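Universal stress protein (Pseudomonas aeruginosa UCBPP-PA14, PDB 7MQ5) is of uncharacterised function but belongs to the universal stress protein family, whose Rossmann-like domains in several relatives bind nucleotides such as ATP. Local coordinates at residues 11-16 against 93-98; 39-44 against 79-84. All coordinates share one frame; numbering follows the deposited sequence. Where two conformers were deposited one is given.

Interaction 1: 11-16 against 93-98; sequences LVVIEP and IIKQHF
Leu11, Val12 and Val13 run alongside Ile93, Ile94 and Lys95 as two neighbouring parallel strands of the central sheet of a Rossmann-like α/β fold. Ile94 takes part in both backbone bonds among these residues: its N donates to Leu11 O at 2.8 Å, and its O accepts from Val13 N at 3.0 Å, the latter nearly linear at 173°. Leu11 and Ile93 point the same way, side by side, with Leu11 CD2 4.0 Å from Ile93 CG1.

The side chain of Lys95 crosses that of Val13. Its CB lies against Val13 CG2, and CG comes 4.1 Å from Val13 CB. The aliphatic part then stays extended through CD and CE before a turn at the last torsion (chi4 -64°) lets NZ donate to Gln96 O at 3.2 Å. That ammonium also forms a salt bridge with Asp112 of helix 110-118.

Past the paired residues the chains separate and water fills in: one molecule bridges Val13 O and Gln96 N. Glu15 OE2 takes hydrogen bonds from two more waters. One of them also donates to Gln96 O; the other accepts from Lys95 NZ at 2.8 Å and so joins the carboxylate to the ammonium, whose OE2 and NZ are 4.5 Å apart, beyond a salt bridge. The bent Glu15 chain slides past Phe98 in the opposite direction, bringing its CG 3.5 Å from Phe98 CE2, while carboxylate and ring planes stand 82° apart.

Val12 and Ile94 share one face of the sheet, where Ala23 and Ala27 of helix 22-34 pack on them. Strand 37-43 flanks strand 9-13, and strand 123-126 flanks strand 92-96, placing this pair inside the sheet.

Interaction 2: 39-44 against 79-84; sequences HLLVCE and QTIIAE
Strand 39-43 presents His39, Leu41 and Cys43 to Thr80, Ile81 and Glu84 of helix 79-84, the two short axes running roughly antiparallel at 151° with a closest approach of 9.2 Å. This is the helix-on-sheet layer of a Rossmann-like α/β fold, with alternate strand residues turned toward the helix.

A polar pair closes one end of the interface. His39 CG is anti to the backbone N (chi1 -176°), beside the carbonyl carbon. The ring's NE2 donates to Glu84 OE2 at 2.8 Å. The acceptor uses its anti lone pair, away from the other carboxylate oxygen, and lies close to the imidazole plane. Ring and carboxylate are nearly coplanar although the two side chains cross at about a right angle. Asn70 ND2 of strand 67-72 also bonds to OE2, giving this buried oxygen two donors, while His39 ND1 is hydrogen-bonded to Ser68 OG. With both of its nitrogens engaged, the imidazole is fixed in rotation between strand and helix.

Leu41 fills the middle. It packs along Glu84 from CB to the carboxylate carbon, the two side chains crossing obliquely: Leu41 CD1 lies 3.9 Å from Glu84 CD, whereas CD2 meets Glu84 CB at 3.7 Å and also touches Ile81 CA. Ile81 also touches Leu11 of the neighbouring strand 9-13 and Leu115 of helix 110-118, so the helix bears on more than one strand.

At the other end the hydroxyl of Thr80 bonds to Ser76 O and Lys74 N, and its methyl CG2 makes the closest approach to Cys43: Cys43 SG sits 3.6 Å from Thr80 CG2 and 3.8 Å from Ile81 CG1.

In the fold
From the N terminus, strand 9-13 comes first, followed by helix 22-34 and strand 37-43. The chain then passes through helix 50-62 and strand 67-72 to helix 77-88, whose return onto strand 37-43 is interaction 2, which closes the inner loop. Directly after that helix, strand 92-96 pairs with strand 9-13; this is interaction 1, and the wider loop it closes encloses the first without crossing it. Interaction 1 joins sheet strands, and interaction 2 fastens a helix over one face. They meet where strands 9-13 and 37-43 are neighbours: Val12 N probably bonds to His39 O and Ile14 N to Leu41 O, and Leu11 packs against His39.

Interaction 1: 11-16 against 93-98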
loop_
_atom_site.group_PDB
_atom_site.type_symbol
_atom_site.label_atom_id
_atom_site.label_comp_id
_atom_site.label_asym_id
_atom_site.label_seq_id
_atom_site.Cartn_x
_atom_site.Cartn_y
_atom_site.Cartn_z
ATOM N N LEU A 11 -11.682 -2.264 4.023
ATOM C CA LEU A 11 -12.571 -2.393 2.848
ATOM C C LEU A 11 -11.918 -3.372 1.868
ATOM O O LEU A 11 -10.769 -3.126 1.435
ATOM C CB LEU A 11 -12.781 -1.024 2.206
ATOM C CG LEU A 11 -13.708 -1.019 0.993
ATOM C CD1 LEU A 11 -15.109 -1.463 1.388
ATOM C CD2 LEU A 11 -13.732 0.362 0.356
ATOM N N VAL A 12 -12.622 -4.456 1.554
ATOM C CA VAL A 12 -12.118 -5.494 0.626
ATOM C C VAL A 12 -12.929 -5.404 -0.659
ATOM O O VAL A 12 -14.149 -5.645 -0.621
ATOM C CB VAL A 12 -12.219 -6.894 1.245
ATOM C CG1 VAL A 12 -11.551 -7.927 0.360
ATOM C CG2 VAL A 12 -11.656 -6.944 2.658
ATOM N N VAL A 13 -12.279 -5.040 -1.754
ATOM C CA VAL A 13 -12.974 -4.979 -3.064
ATOM C C VAL A 13 -13.033 -6.399 -3.626
ATOM O O VAL A 13 -11.977 -6.993 -3.884
ATOM C CB VAL A 13 -12.270 -4.004 -4.007
ATOM C CG1 VAL A 13 -12.976 -3.971 -5.354
ATOM C CG2 VAL A 13 -12.203 -2.622 -3.393
ATOM N N ILE A 14 -14.249 -6.900 -3.798
ATOM C CA ILE A 14 -14.522 -8.279 -4.288
ATOM C C ILE A 14 -14.910 -8.212 -5.763
ATOM O O ILE A 14 -15.854 -7.490 -6.097
ATOM C CB ILE A 14 -15.652 -8.933 -3.453
ATOM C CG1 ILE A 14 -15.305 -9.031 -1.963
ATOM C CG2 ILE A 14 -16.031 -10.293 -4.032
ATOM C CD1 ILE A 14 -14.129 -9.930 -1.643
ATOM N N GLU A 15 -14.208 -8.962 -6.607
ATOM C CA GLU A 15 -14.547 -9.055 -8.048
ATOM C C GLU A 15 -15.519 -10.208 -8.244
ATOM O O GLU A 15 -15.362 -11.275 -7.651
ATOM C CB GLU A 15 -13.316 -9.341 -8.908
ATOM C CG GLU A 15 -12.342 -8.187 -9.019
ATOM C CD GLU A 15 -12.721 -7.084 -9.999
ATOM O OE1 GLU A 15 -13.678 -7.268 -10.781
ATOM O OE2 GLU A 15 -12.024 -6.051 -10.009
ATOM N N PRO A 16 -16.573 -10.031 -9.061
ATOM C CA PRO A 16 -17.486 -11.145 -9.330
ATOM C C PRO A 16 -17.066 -12.186 -10.387
ATOM O O PRO A 16 -17.550 -13.325 -10.304
ATOM C CB PRO A 16 -18.750 -10.426 -9.829
ATOM C CG PRO A 16 -18.248 -9.115 -10.413
ATOM C CD PRO A 16 -17.067 -8.730 -9.549
ATOM N N ILE A 93 -7.940 0.128 2.252
ATOM C CA ILE A 93 -8.647 -0.450 1.081
ATOM C C ILE A 93 -7.723 -1.503 0.475
ATOM O O ILE A 93 -6.550 -1.180 0.237
ATOM C CB ILE A 93 -8.990 0.638 0.054
ATOM C CG1 ILE A 93 -9.927 1.691 0.643
ATOM C CG2 ILE A 93 -9.555 0.022 -1.216
ATOM C CD1 ILE A 93 -10.064 2.943 -0.194
ATOM N N ILE A 94 -8.242 -2.699 0.227
ATOM C CA ILE A 94 -7.476 -3.761 -0.470
ATOM C C ILE A 94 -8.177 -4.026 -1.800
ATOM O O ILE A 94 -9.390 -4.337 -1.816
ATOM C CB ILE A 94 -7.344 -5.046 0.353
ATOM C CG1 ILE A 94 -6.776 -4.767 1.748
ATOM C CG2 ILE A 94 -6.517 -6.069 -0.420
ATOM C CD1 ILE A 94 -6.620 -6.014 2.594
ATOM N N LYS A 95 -7.416 -3.899 -2.888
ATOM C CA LYS A 95 -7.963 -4.173 -4.230
ATOM C C LYS A 95 -6.918 -4.926 -5.050
ATOM O O LYS A 95 -5.729 -4.551 -5.023
ATOM C CB LYS A 95 -8.352 -2.876 -4.932
ATOM C CG LYS A 95 -8.978 -3.136 -6.287
ATOM C CD LYS A 95 -9.510 -1.936 -7.016
ATOM C CE LYS A 95 -10.033 -2.313 -8.394
ATOM N NZ LYS A 95 -8.955 -2.820 -9.289
ATOM N N GLN A 96 -7.363 -5.929 -5.788
ATOM C CA GLN A 96 -6.444 -6.664 -6.674
ATOM C C GLN A 96 -6.312 -5.938 -8.013
ATOM O O GLN A 96 -7.313 -5.461 -8.580
ATOM C CB GLN A 96 -6.934 -8.095 -6.881
ATOM C CG GLN A 96 -6.046 -8.888 -7.826
ATOM C CD GLN A 96 -6.274 -10.381 -7.794
ATOM O OE1 GLN A 96 -7.170 -10.906 -7.123
ATOM N NE2 GLN A 96 -5.447 -11.083 -8.545
ATOM N N HIS A 97 -5.083 -5.890 -8.497
ATOM C CA HIS A 97 -4.750 -5.322 -9.818
ATOM C C HIS A 97 -5.042 -6.337 -10.917
ATOM O O HIS A 97 -4.565 -7.484 -10.814
ATOM C CB HIS A 97 -3.272 -4.952 -9.838
ATOM C CG HIS A 97 -2.750 -4.639 -11.191
ATOM N ND1 HIS A 97 -1.707 -5.342 -11.752
ATOM C CD2 HIS A 97 -3.118 -3.701 -12.083
ATOM C CE1 HIS A 97 -1.447 -4.844 -12.945
ATOM N NE2 HIS A 97 -2.299 -3.828 -13.171
ATOM N N PHE A 98 -5.822 -5.912 -11.910
ATOM C CA PHE A 98 -6.109 -6.712 -13.129
ATOM C C PHE A 98 -5.715 -5.850 -14.326
ATOM O O PHE A 98 -6.388 -4.871 -14.629
ATOM C CB PHE A 98 -7.572 -7.163 -13.177
ATOM C CG PHE A 98 -7.968 -8.111 -12.076
ATOM C CD1 PHE A 98 -7.635 -9.454 -12.137
ATOM C CD2 PHE A 98 -8.669 -7.661 -10.970
ATOM C CE1 PHE A 98 -7.974 -10.322 -11.111
ATOM C CE2 PHE A 98 -9.022 -8.530 -9.952
ATOM C CZ PHE A 98 -8.668 -9.858 -10.019
HETATM O O HOH W 1 -10.028 -7.105 -5.791
HETATM O O HOH W 2 -10.121 -5.792 -8.069
HETATM O O HOH W 3 -10.413 -3.881 -11.438
#

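Interaction 2: 39-44 against 79-84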
loop_
_atom_site.group_PDB
_atom_site.type_symbol
_atom_site.label_atom_id
_atom_site.label_comp_id
_atom_site.label_asym_id
_atom_site.label_seq_id
_atom_site.Cartn_x
_atom_site.Cartn_y
_atom_site.Cartn_z
ATOM N N HIS A 39 -15.117 -5.381 5.641
ATOM C CA HIS A 39 -16.309 -4.965 4.867
ATOM C C HIS A 39 -16.076 -5.355 3.411
ATOM O O HIS A 39 -15.161 -4.811 2.767
ATOM C CB HIS A 39 -16.585 -3.480 5.026
ATOM C CG HIS A 39 -17.834 -3.069 4.324
ATOM N ND1 HIS A 39 -19.078 -3.448 4.785
ATOM C CD2 HIS A 39 -18.039 -2.331 3.212
ATOM C CE1 HIS A 39 -19.993 -2.944 3.980
ATOM N NE2 HIS A 39 -19.381 -2.258 3.009
ATOM N N LEU A 40 -16.873 -6.295 2.918
ATOM C CA LEU A 40 -16.720 -6.797 1.535
ATOM C C LEU A 40 -17.626 -5.994 0.605
ATOM O O LEU A 40 -18.847 -5.943 0.847
ATOM C CB LEU A 40 -17.082 -8.282 1.473
ATOM C CG LEU A 40 -16.515 -9.181 2.570
ATOM C CD1 LEU A 40 -16.864 -10.636 2.306
ATOM C CD2 LEU A 40 -15.016 -9.007 2.725
ATOM N N LEU A 41 -17.051 -5.454 -0.458
ATOM C CA LEU A 41 -17.809 -4.593 -1.387
ATOM C C LEU A 41 -17.733 -5.149 -2.803
ATOM O O LEU A 41 -16.619 -5.383 -3.302
ATOM C CB LEU A 41 -17.223 -3.178 -1.354
ATOM C CG LEU A 41 -17.736 -2.215 -2.427
ATOM C CD1 LEU A 41 -19.206 -1.881 -2.198
ATOM C CD2 LEU A 41 -16.881 -0.955 -2.487
ATOM N N VAL A 42 -18.896 -5.302 -3.434
ATOM C CA VAL A 42 -18.963 -5.581 -4.894
ATOM C C VAL A 42 -19.462 -4.295 -5.560
ATOM O O VAL A 42 -20.523 -3.802 -5.164
ATOM C CB VAL A 42 -19.855 -6.784 -5.241
ATOM C CG1 VAL A 42 -20.020 -6.910 -6.749
ATOM C CG2 VAL A 42 -19.311 -8.070 -4.647
ATOM N N CYS A 43 -18.712 -3.799 -6.537
ATOM C CA CYS A 43 -19.067 -2.558 -7.260
ATOM C C CYS A 43 -19.733 -2.934 -8.583
ATOM O O CYS A 43 -19.019 -3.213 -9.558
ATOM C CB CYS A 43 -17.835 -1.705 -7.513
ATOM S SG CYS A 43 -16.972 -1.241 -5.997
ATOM N N GLU A 44 -21.064 -2.961 -8.592
ATOM C CA GLU A 44 -21.815 -3.343 -9.809
ATOM C C GLU A 44 -23.274 -2.952 -9.623
ATOM O O GLU A 44 -23.769 -3.014 -8.484
ATOM C CB GLU A 44 -21.730 -4.851 -10.047
ATOM C CG GLU A 44 -22.437 -5.294 -11.319
ATOM C CD GLU A 44 -22.379 -6.778 -11.626
ATOM O OE1 GLU A 44 -21.363 -7.421 -11.278
ATOM O OE2 GLU A 44 -23.354 -7.285 -12.228
ATOM N N GLN A 79 -14.937 5.829 -7.493
ATOM C CA GLN A 79 -15.833 6.653 -6.640
ATOM C C GLN A 79 -16.693 5.752 -5.749
ATOM O O GLN A 79 -16.949 6.127 -4.586
ATOM C CB GLN A 79 -16.672 7.580 -7.508
ATOM C CG GLN A 79 -15.857 8.754 -8.025
ATOM C CD GLN A 79 -16.630 9.575 -9.015
ATOM O OE1 GLN A 79 -17.051 10.689 -8.719
ATOM N NE2 GLN A 79 -16.869 8.998 -10.179
ATOM N N THR A 80 -17.117 4.602 -6.269
ATOM C CA THR A 80 -17.936 3.662 -5.462
ATOM C C THR A 80 -17.099 3.152 -4.280
ATOM O O THR A 80 -17.591 3.117 -3.133
ATOM C CB THR A 80 -18.443 2.506 -6.326
ATOM O OG1 THR A 80 -19.228 3.029 -7.397
ATOM C CG2 THR A 80 -19.266 1.529 -5.529
ATOM N N ILE A 81 -15.848 2.804 -4.558
ATOM C CA ILE A 81 -14.937 2.313 -3.490
ATOM C C ILE A 81 -14.712 3.405 -2.436
ATOM O O ILE A 81 -14.825 3.111 -1.232
ATOM C CB ILE A 81 -13.613 1.848 -4.115
ATOM C CG1 ILE A 81 -13.855 0.667 -5.053
ATOM C CG2 ILE A 81 -12.603 1.513 -3.036
ATOM C CD1 ILE A 81 -12.689 0.320 -5.931
ATOM N N ILE A 82 -14.370 4.625 -2.860
ATOM C CA ILE A 82 -14.104 5.692 -1.852
ATOM C C ILE A 82 -15.394 6.026 -1.085
ATOM O O ILE A 82 -15.314 6.212 0.142
ATOM C CB ILE A 82 -13.441 6.906 -2.523
ATOM C CG1 ILE A 82 -12.033 6.530 -2.997
ATOM C CG2 ILE A 82 -13.429 8.113 -1.595
ATOM C CD1 ILE A 82 -11.382 7.545 -3.897
ATOM N N ALA A 83 -16.548 6.056 -1.754
ATOM C CA ALA A 83 -17.799 6.343 -1.013
ATOM C C ALA A 83 -18.025 5.261 0.051
ATOM O O ALA A 83 -18.518 5.587 1.152
ATOM C CB ALA A 83 -18.974 6.449 -1.952
ATOM N N GLU A 84 -17.708 4.010 -0.268
ATOM C CA GLU A 84 -17.913 2.922 0.721
ATOM C C GLU A 84 -16.919 3.075 1.880
ATOM O O GLU A 84 -17.293 2.836 3.044
ATOM C CB GLU A 84 -17.786 1.553 0.058
ATOM C CG GLU A 84 -18.485 0.468 0.845
ATOM C CD GLU A 84 -20.003 0.511 0.749
ATOM O OE1 GLU A 84 -20.561 1.390 0.021
ATOM O OE2 GLU A 84 -20.629 -0.355 1.378
#